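Local coordinates for protein dehydrogenase (Thermotoga maritima, PDB 3EZY) that catalyses the NAD(+)-dependent oxidation of myo-inositol to scyllo-inosose and so probably serves a myo-inositol degradation pathway, at residues 89-94 with 116-121. Numbering follows the deposited sequence.
Sequences KHVFCE and VILFTG
The imidazole of His90 accepts the backbone N-H of Ile117 through ND1, a nearly straight bond of 3.1 Å between Ile117 N and His90 ND1, with the donor lying in the ring plane. A chi1 of -66° sets CG of His90 beside the backbone N, anti to the carbonyl carbon, and ND1 also meets CG1 of Ile117 at 3.7 Å. An alanine at His90 would probably leave the Ile117 N-H without this acceptor and open a gap beside CG1 of Ile117. From here the ladder continues between main chains: Val91 N to Ile117 O, Phe119 N to Val91 O, Cys93 N to Phe119 O and, more bent, Gly121 N to Cys93 O. The bond between Cys93 N and Phe119 O is 2.9 Å long.

Aromatic packing covers the face that carries Phe92 and Phe119. The two rings are inclined by 33°, and CD1 of Phe92 comes to 3.4 Å from CD2 of Phe119. The Phe92 ring extends to Gly121, whose CA lies 3.5 Å from Phe92 CZ; the absence of a side chain at Gly121 lets CZ come this close. His17 meets Phe92 edge-to-face and also hydrogen-bonds Glu94 OE1. Helix 277-298 packs over this face.

On the other face Val91 and Leu118 lie side by side, CG1 of Val91 4.0 Å from CD1 of Leu118, and helix 77-86 covers Val91 and Cys93. The strands run parallel, inclined by 22° and joined through helix 101-114: a beta-alpha-beta unit at one end of the parallel sheet of the NAD-binding Rossmann fold, with strand 118-121 outermost.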
loop_
_atom_site.group_PDB
_atom_site.type_symbol
_atom_site.label_atom_id
_atom_site.label_comp_id
_atom_site.label_asym_id
_atom_site.label_seq_id
_atom_site.Cartn_x
_atom_site.Cartn_y
_atom_site.Cartn_z
ATOM N N LYS A 89 -42.594 -15.245 20.051
ATOM C CA LYS A 89 -41.398 -14.408 20.325
ATOM C C LYS A 89 -40.518 -14.249 19.080
ATOM O O LYS A 89 -40.131 -15.249 18.482
ATOM C CB LYS A 89 -40.514 -15.068 21.408
ATOM C CG LYS A 89 -41.239 -15.293 22.766
ATOM C CD LYS A 89 -42.008 -14.014 23.184
ATOM C CE LYS A 89 -42.821 -14.252 24.463
ATOM N NZ LYS A 89 -41.950 -14.674 25.601
ATOM N N HIS A 90 -40.136 -13.019 18.742
ATOM C CA HIS A 90 -39.214 -12.773 17.626
ATOM C C HIS A 90 -37.877 -13.458 17.873
ATOM O O HIS A 90 -37.408 -13.480 19.004
ATOM C CB HIS A 90 -39.011 -11.282 17.471
ATOM C CG HIS A 90 -40.254 -10.568 17.058
ATOM N ND1 HIS A 90 -40.917 -10.854 15.883
ATOM C CD2 HIS A 90 -40.966 -9.591 17.670
ATOM C CE1 HIS A 90 -41.974 -10.065 15.780
ATOM N NE2 HIS A 90 -42.025 -9.289 16.849
ATOM N N VAL A 91 -37.279 -14.061 16.846
ATOM C CA VAL A 91 -36.134 -14.930 17.102
ATOM C C VAL A 91 -34.940 -14.675 16.174
ATOM O O VAL A 91 -35.096 -14.573 14.935
ATOM C CB VAL A 91 -36.528 -16.479 17.169
ATOM C CG1 VAL A 91 -37.269 -16.935 15.951
ATOM C CG2 VAL A 91 -35.290 -17.359 17.371
ATOM N N PHE A 92 -33.757 -14.532 16.786
ATOM C CA PHE A 92 -32.487 -14.474 16.044
ATOM C C PHE A 92 -31.799 -15.795 16.312
ATOM O O PHE A 92 -31.748 -16.246 17.476
ATOM C CB PHE A 92 -31.652 -13.283 16.548
ATOM C CG PHE A 92 -30.194 -13.286 16.107
ATOM C CD1 PHE A 92 -29.768 -12.487 15.044
ATOM C CD2 PHE A 92 -29.249 -14.076 16.771
ATOM C CE1 PHE A 92 -28.394 -12.500 14.626
ATOM C CE2 PHE A 92 -27.897 -14.076 16.392
ATOM C CZ PHE A 92 -27.470 -13.291 15.302
ATOM N N CYS A 93 -31.311 -16.459 15.256
ATOM C CA CYS A 93 -30.611 -17.728 15.409
ATOM C C CYS A 93 -29.190 -17.647 14.841
ATOM O O CYS A 93 -28.994 -17.347 13.649
ATOM C CB CYS A 93 -31.382 -18.867 14.697
ATOM S SG CYS A 93 -30.776 -20.528 15.047
ATOM N N GLU A 94 -28.210 -17.982 15.672
ATOM C CA GLU A 94 -26.831 -18.030 15.219
ATOM C C GLU A 94 -26.688 -19.018 14.057
ATOM O O GLU A 94 -27.484 -19.986 13.927
ATOM C CB GLU A 94 -25.880 -18.438 16.379
ATOM C CG GLU A 94 -25.181 -17.234 17.050
ATOM C CD GLU A 94 -24.518 -16.315 16.006
ATOM O OE1 GLU A 94 -24.674 -15.075 16.074
ATOM O OE2 GLU A 94 -23.841 -16.843 15.098
ATOM N N VAL A 116 -43.787 -14.163 13.474
ATOM C CA VAL A 116 -42.649 -13.522 14.180
ATOM C C VAL A 116 -41.437 -13.593 13.263
ATOM O O VAL A 116 -41.369 -14.489 12.418
ATOM C CB VAL A 116 -42.275 -14.249 15.491
ATOM C CG1 VAL A 116 -43.445 -14.192 16.517
ATOM C CG2 VAL A 116 -41.880 -15.666 15.193
ATOM N N ILE A 117 -40.492 -12.670 13.456
ATOM C CA ILE A 117 -39.225 -12.606 12.721
ATOM C C ILE A 117 -38.357 -13.823 12.991
ATOM O O ILE A 117 -38.220 -14.254 14.133
ATOM C CB ILE A 117 -38.443 -11.337 13.172
ATOM C CG1 ILE A 117 -39.168 -10.090 12.714
ATOM C CG2 ILE A 117 -37.046 -11.296 12.656
ATOM C CD1 ILE A 117 -38.572 -8.837 13.354
ATOM N N LEU A 118 -37.769 -14.351 11.923
ATOM C CA LEU A 118 -36.666 -15.299 11.991
ATOM C C LEU A 118 -35.453 -14.651 11.297
ATOM O O LEU A 118 -35.463 -14.448 10.093
ATOM C CB LEU A 118 -37.005 -16.641 11.326
ATOM C CG LEU A 118 -35.834 -17.654 11.241
ATOM C CD1 LEU A 118 -35.167 -17.843 12.620
ATOM C CD2 LEU A 118 -36.304 -19.015 10.683
ATOM N N PHE A 119 -34.444 -14.298 12.075
ATOM C CA PHE A 119 -33.243 -13.590 11.577
ATOM C C PHE A 119 -32.074 -14.576 11.675
ATOM O O PHE A 119 -31.830 -15.129 12.732
ATOM C CB PHE A 119 -32.976 -12.389 12.500
ATOM C CG PHE A 119 -31.912 -11.406 11.994
ATOM C CD1 PHE A 119 -32.268 -10.099 11.678
ATOM C CD2 PHE A 119 -30.586 -11.791 11.865
ATOM C CE1 PHE A 119 -31.325 -9.165 11.246
ATOM C CE2 PHE A 119 -29.623 -10.867 11.410
ATOM C CZ PHE A 119 -30.014 -9.556 11.100
ATOM N N THR A 120 -31.365 -14.800 10.575
ATOM C CA THR A 120 -30.275 -15.739 10.537
ATOM C C THR A 120 -28.987 -14.985 10.804
ATOM O O THR A 120 -28.753 -13.934 10.211
ATOM C CB THR A 120 -30.149 -16.398 9.154
ATOM O OG1 THR A 120 -31.312 -17.192 8.918
ATOM C CG2 THR A 120 -28.912 -17.340 9.101
ATOM N N GLY A 121 -28.146 -15.528 11.684
ATOM C CA GLY A 121 -26.968 -14.817 12.150
ATOM C C GLY A 121 -25.775 -14.882 11.196
ATOM O O GLY A 121 -24.714 -15.404 11.583
HETATM O O HOH W 1 -24.161 -14.020 13.824
#